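Local coordinates for protein putative peptidase (Chlamydophila abortus, PDB 3CE2) that probably acts as a zinc-dependent oligopeptidase of the M3B family, cutting small bioactive peptides, at residues 301-304 with 310-313; 315-320 with 469-474. All coordinates share one frame; numbering follows the deposited sequence.

Interaction 1: 301-304 with 310-313; sequences IKQR and DFHF. With ZN (zinc ion), chain E.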
loop_
_atom_site.group_PDB
_atom_site.type_symbol
_atom_site.label_atom_id
_atom_site.label_comp_id
_atom_site.label_asym_id
_atom_site.label_seq_id
_atom_site.Cartn_x
_atom_site.Cartn_y
_atom_site.Cartn_z
ATOM N N ILE A 301 17.034 -4.999 23.542
ATOM C CA ILE A 301 16.346 -6.163 24.046
ATOM C C ILE A 301 16.715 -7.329 23.161
ATOM O O ILE A 301 17.086 -8.387 23.645
ATOM C CB ILE A 301 14.841 -5.982 24.013
ATOM C CG1 ILE A 301 14.436 -4.877 24.983
ATOM C CG2 ILE A 301 14.150 -7.296 24.327
ATOM C CD1 ILE A 301 12.958 -4.626 24.995
ATOM N N LYS A 302 16.628 -7.133 21.848
ATOM C CA LYS A 302 16.994 -8.190 20.905
ATOM C C LYS A 302 18.440 -8.620 21.115
ATOM O O LYS A 302 18.704 -9.810 21.177
ATOM C CB LYS A 302 16.754 -7.774 19.450
ATOM C CG LYS A 302 15.339 -8.001 18.956
ATOM C CD LYS A 302 15.342 -8.241 17.431
ATOM C CE LYS A 302 14.087 -8.953 16.939
ATOM N NZ LYS A 302 14.132 -9.139 15.472
ATOM N N GLN A 303 19.363 -7.663 21.249
ATOM C CA GLN A 303 20.772 -7.996 21.547
ATOM C C GLN A 303 21.005 -8.798 22.841
ATOM O O GLN A 303 21.704 -9.817 22.814
ATOM C CB GLN A 303 21.670 -6.763 21.556
ATOM C CG GLN A 303 23.096 -7.122 21.851
ATOM C CD GLN A 303 24.021 -5.902 22.012
ATOM O OE1 GLN A 303 23.618 -4.749 21.843
ATOM N NE2 GLN A 303 25.283 -6.173 22.326
ATOM N N ARG A 304 20.446 -8.349 23.968
ATOM C CA ARG A 304 20.600 -9.088 25.231
ATOM C C ARG A 304 19.998 -10.471 25.106
ATOM O O ARG A 304 20.537 -11.442 25.629
ATOM C CB ARG A 304 19.968 -8.359 26.425
ATOM C CG ARG A 304 20.847 -7.285 27.042
ATOM C CD ARG A 304 20.166 -6.571 28.232
ATOM N NE ARG A 304 19.452 -5.355 27.817
ATOM C CZ ARG A 304 18.122 -5.217 27.835
ATOM N NH1 ARG A 304 17.357 -6.219 28.264
ATOM N NH2 ARG A 304 17.555 -4.079 27.426
ATOM N N ASP A 310 27.621 -7.458 20.109
ATOM C CA ASP A 310 27.223 -6.225 19.431
ATOM C C ASP A 310 26.056 -6.476 18.477
ATOM O O ASP A 310 25.566 -7.600 18.395
ATOM C CB ASP A 310 28.405 -5.519 18.782
ATOM C CG ASP A 310 29.082 -6.358 17.755
ATOM O OD1 ASP A 310 28.668 -7.521 17.566
ATOM O OD2 ASP A 310 30.038 -5.841 17.126
ATOM N N PHE A 311 25.557 -5.451 17.803
ATOM C CA PHE A 311 24.307 -5.659 17.080
ATOM C C PHE A 311 24.415 -5.036 15.725
ATOM O O PHE A 311 24.519 -3.814 15.596
ATOM C CB PHE A 311 23.141 -5.040 17.835
ATOM C CG PHE A 311 21.804 -5.566 17.445
ATOM C CD1 PHE A 311 21.434 -6.857 17.772
ATOM C CD2 PHE A 311 20.899 -4.762 16.777
ATOM C CE1 PHE A 311 20.177 -7.353 17.427
ATOM C CE2 PHE A 311 19.637 -5.249 16.436
ATOM C CZ PHE A 311 19.282 -6.562 16.759
ATOM N N HIS A 312 24.408 -5.894 14.713
ATOM C CA HIS A 312 24.655 -5.471 13.359
ATOM C C HIS A 312 23.325 -5.390 12.637
ATOM O O HIS A 312 22.321 -5.994 13.064
ATOM C CB HIS A 312 25.568 -6.480 12.678
ATOM C CG HIS A 312 27.016 -6.342 13.048
ATOM N ND1 HIS A 312 27.932 -5.693 12.245
ATOM C CD2 HIS A 312 27.710 -6.780 14.125
ATOM C CE1 HIS A 312 29.123 -5.731 12.813
ATOM N NE2 HIS A 312 29.016 -6.377 13.958
ATOM N N PHE A 313 23.307 -4.649 11.535
ATOM C CA PHE A 313 22.103 -4.590 10.728
ATOM C C PHE A 313 21.605 -5.969 10.365
ATOM O O PHE A 313 20.413 -6.146 10.157
ATOM C CB PHE A 313 22.329 -3.805 9.461
ATOM C CG PHE A 313 22.198 -2.349 9.634
ATOM C CD1 PHE A 313 20.989 -1.800 10.085
ATOM C CD2 PHE A 313 23.257 -1.510 9.314
ATOM C CE1 PHE A 313 20.831 -0.429 10.230
ATOM C CE2 PHE A 313 23.127 -0.118 9.452
ATOM C CZ PHE A 313 21.907 0.428 9.912
HETATM ZN ZN ZN E . 30.381 -6.911 15.551
HETATM O O HOH W 1 30.855 -8.706 15.949
#
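Lys302 packs its CB against Phe311 and sends its NZ onward to three oxygens: NZ forms a salt bridge with Asp463 OD1 and hydrogen bonds with the carbonyl oxygens of Val316 and Ala318. The example illustrates how side chains can divide their work: the CB atoms of Lys302 and Gln303 pack on an aromatic ring while their polar ends bond elsewhere in the loop and fold. In this mainly helical M3-family peptidase, 301-304 lies near the end of helix 292-306, and the loop after that helix folds back beside it through 310-313. Phe311 is the hydrophobic centre of the contact. Its CZ lies 3.9 Å from Lys302 CB, while its CD1 lies 3.8 Å from Gln303 CB, so the CB atoms of two successive helix residues both approach the ring obliquely. With chi1 of Gln303 at -180°, CG points away from the backbone N and the extended chain slides past Phe311 in the opposite direction, amide and ring planes only 18° apart. This course carries NE2 to Leu308 O, its hydrogen-bond acceptor just before the loop segment. Asp310 N lies 3.5 Å from Gln303 NE2, but both are donors. The loop also carries a peripheral zinc site, distinct from the one formed by His402, His406 and Glu430. There the zinc ion is bound by Asp310 OD2 at 1.9 Å, by His312 NE2 at 2.2 Å and by a water. His312 ND1, the other imidazole nitrogen, is hydrogen-bonded to Asp516 OD2, a second-shell carboxylate that would fix the ring's rotation. The zinc-bound water also donates to Asp310 OD1 at 3.0 Å.

Interaction 2: 315-320 with 469-474; sequences DVYAPL and LFRQVL
Tyr317 and Arg471 make the whole of this small contact, and the turn that delivers the tyrosine begins two residues earlier, at Asp315. The Asp315 carboxylate, at the first position of the turn, makes salt bridges to Arg225 through OD1 and to Arg222 through OD2. Val316 follows inside this type I beta turn and lays its CG1 over the centre of one face of the Tyr317 ring. Tyr317 itself, with CG anti to the carbonyl carbon and beside the backbone N (chi1 -55°), points its CB at helix 451-487 and extends its ring to it. Its OH accepts a weak hydrogen bond from Arg471 NE at 3.2 Å, bent to 132° at the hydrogen. The ring and guanidinium planes stand 56° apart, and the hydroxyl approaches the guanidinium obliquely. Arg471 gets there on a chain bent at chi2 and chi3. Ala318 closes the turn by donating its N to Asp315 O, 3.0 Å away. Beyond Pro319, Leu320 packs on Ile455 and Thr459, further toward the start of the same long helix. Taken together, this is a type I beta turn presenting an aromatic hydroxyl to a helical arginine, at a partly exposed joint of the helical M3 peptidase fold.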
loop_
_atom_site.group_PDB
_atom_site.type_symbol
_atom_site.label_atom_id
_atom_site.label_comp_id
_atom_site.label_asym_id
_atom_site.label_seq_id
_atom_site.Cartn_x
_atom_site.Cartn_y
_atom_site.Cartn_z
ATOM N N ASP A 315 21.340 -8.346 12.246
ATOM C CA ASP A 315 20.829 -9.012 13.431
ATOM C C ASP A 315 19.381 -8.640 13.633
ATOM O O ASP A 315 18.622 -9.359 14.293
ATOM C CB ASP A 315 21.670 -8.631 14.638
ATOM C CG ASP A 315 23.031 -9.290 14.604
ATOM O OD1 ASP A 315 23.071 -10.538 14.422
ATOM O OD2 ASP A 315 24.048 -8.565 14.725
ATOM N N VAL A 316 19.017 -7.522 13.011
ATOM C CA VAL A 316 17.704 -6.907 13.121
ATOM C C VAL A 316 16.500 -7.855 12.949
ATOM O O VAL A 316 15.479 -7.667 13.605
ATOM C CB VAL A 316 17.585 -5.760 12.096
ATOM C CG1 VAL A 316 16.162 -5.306 11.974
ATOM C CG2 VAL A 316 18.531 -4.587 12.456
ATOM N N TYR A 317 16.594 -8.867 12.087
ATOM C CA TYR A 317 15.420 -9.715 11.861
ATOM C C TYR A 317 15.582 -11.135 12.393
ATOM O O TYR A 317 14.736 -11.995 12.167
ATOM C CB TYR A 317 14.969 -9.685 10.387
ATOM C CG TYR A 317 14.698 -8.271 9.880
ATOM C CD1 TYR A 317 13.591 -7.543 10.321
ATOM C CD2 TYR A 317 15.565 -7.657 8.981
ATOM C CE1 TYR A 317 13.360 -6.237 9.870
ATOM C CE2 TYR A 317 15.351 -6.362 8.525
ATOM C CZ TYR A 317 14.251 -5.653 8.966
ATOM O OH TYR A 317 14.054 -4.356 8.506
ATOM N N ALA A 318 16.666 -11.376 13.120
ATOM C CA ALA A 318 16.874 -12.656 13.791
ATOM C C ALA A 318 15.701 -12.947 14.714
ATOM O O ALA A 318 15.163 -12.032 15.337
ATOM C CB ALA A 318 18.150 -12.610 14.589
ATOM N N PRO A 319 15.298 -14.216 14.823
ATOM C CA PRO A 319 14.208 -14.516 15.744
ATOM C C PRO A 319 14.717 -14.647 17.182
ATOM O O PRO A 319 15.880 -14.981 17.397
ATOM C CB PRO A 319 13.683 -15.874 15.257
ATOM C CG PRO A 319 14.594 -16.300 14.143
ATOM C CD PRO A 319 15.807 -15.423 14.169
ATOM N N LEU A 320 13.848 -14.383 18.150
ATOM C CA LEU A 320 14.202 -14.525 19.554
ATOM C C LEU A 320 13.741 -15.854 20.103
ATOM O O LEU A 320 14.374 -16.409 20.996
ATOM C CB LEU A 320 13.585 -13.408 20.373
ATOM C CG LEU A 320 14.460 -12.174 20.560
ATOM C CD1 LEU A 320 15.188 -11.870 19.311
ATOM C CD2 LEU A 320 13.615 -10.973 20.958
ATOM N N LEU A 469 7.417 1.491 10.014
ATOM C CA LEU A 469 7.382 2.890 10.429
ATOM C C LEU A 469 8.755 3.559 10.361
ATOM O O LEU A 469 8.978 4.448 9.540
ATOM C CB LEU A 469 6.746 3.030 11.803
ATOM C CG LEU A 469 6.964 4.330 12.581
ATOM C CD1 LEU A 469 6.922 5.531 11.687
ATOM C CD2 LEU A 469 5.923 4.476 13.672
ATOM N N PHE A 470 9.683 3.127 11.205
ATOM C CA PHE A 470 11.003 3.776 11.286
ATOM C C PHE A 470 11.837 3.656 10.019
ATOM O O PHE A 470 12.330 4.664 9.485
ATOM C CB PHE A 470 11.787 3.285 12.514
ATOM C CG PHE A 470 11.255 3.834 13.796
ATOM C CD1 PHE A 470 11.766 5.009 14.328
ATOM C CD2 PHE A 470 10.190 3.228 14.432
ATOM C CE1 PHE A 470 11.248 5.559 15.494
ATOM C CE2 PHE A 470 9.676 3.765 15.603
ATOM C CZ PHE A 470 10.203 4.936 16.128
ATOM N N ARG A 471 11.988 2.426 9.539
ATOM C CA ARG A 471 12.782 2.200 8.352
ATOM C C ARG A 471 12.223 2.968 7.171
ATOM O O ARG A 471 12.987 3.503 6.386
ATOM C CB ARG A 471 12.940 0.717 8.024
ATOM C CG ARG A 471 13.908 0.519 6.876
ATOM C CD ARG A 471 14.840 -0.658 7.064
ATOM N NE ARG A 471 14.388 -1.898 6.415
ATOM C CZ ARG A 471 14.782 -2.318 5.208
ATOM N NH1 ARG A 471 14.325 -3.474 4.724
ATOM N NH2 ARG A 471 15.628 -1.586 4.486
ATOM N N GLN A 472 10.901 3.056 7.044
ATOM C CA GLN A 472 10.318 3.834 5.928
ATOM C C GLN A 472 10.568 5.327 6.067
ATOM O O GLN A 472 10.736 6.040 5.077
ATOM C CB GLN A 472 8.831 3.567 5.797
ATOM C CG GLN A 472 8.517 2.077 5.735
ATOM C CD GLN A 472 9.238 1.399 4.585
ATOM O OE1 GLN A 472 9.221 1.889 3.466
ATOM N NE2 GLN A 472 9.873 0.275 4.856
ATOM N N VAL A 473 10.616 5.811 7.301
ATOM C CA VAL A 473 10.798 7.237 7.507
ATOM C C VAL A 473 12.269 7.586 7.219
ATOM O O VAL A 473 12.601 8.646 6.661
ATOM C CB VAL A 473 10.363 7.630 8.925
ATOM C CG1 VAL A 473 10.785 9.049 9.239
ATOM C CG2 VAL A 473 8.857 7.466 9.075
ATOM N N LEU A 474 13.160 6.666 7.556
ATOM C CA LEU A 474 14.525 6.828 7.091
ATOM C C LEU A 474 14.526 7.028 5.578
ATOM O O LEU A 474 15.031 8.057 5.109
ATOM C CB LEU A 474 15.387 5.641 7.501
ATOM C CG LEU A 474 16.907 5.799 7.459
ATOM C CD1 LEU A 474 17.501 4.589 8.086
ATOM C CD2 LEU A 474 17.403 5.924 6.057
#

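How the interactions relate
The contacts follow one another along the chain, 11 Å apart between centres, and all four segments fall in the Peptidase family M3 region. Both draw on the long loop between helices 292-306 and 330-340: its first part returns to helix 292-306, its next part reaches helix 451-487, some 150 residues later. The two contacts also touch directly. The Lys302 ammonium group of interaction 1 is shared with the turn of interaction 2, and Phe311 CZ packs 3.9 Å from Val316 N, so the two contacts adjoin. One loop thus ties a peripheral zinc site, near the end of one helix, to the middle of another.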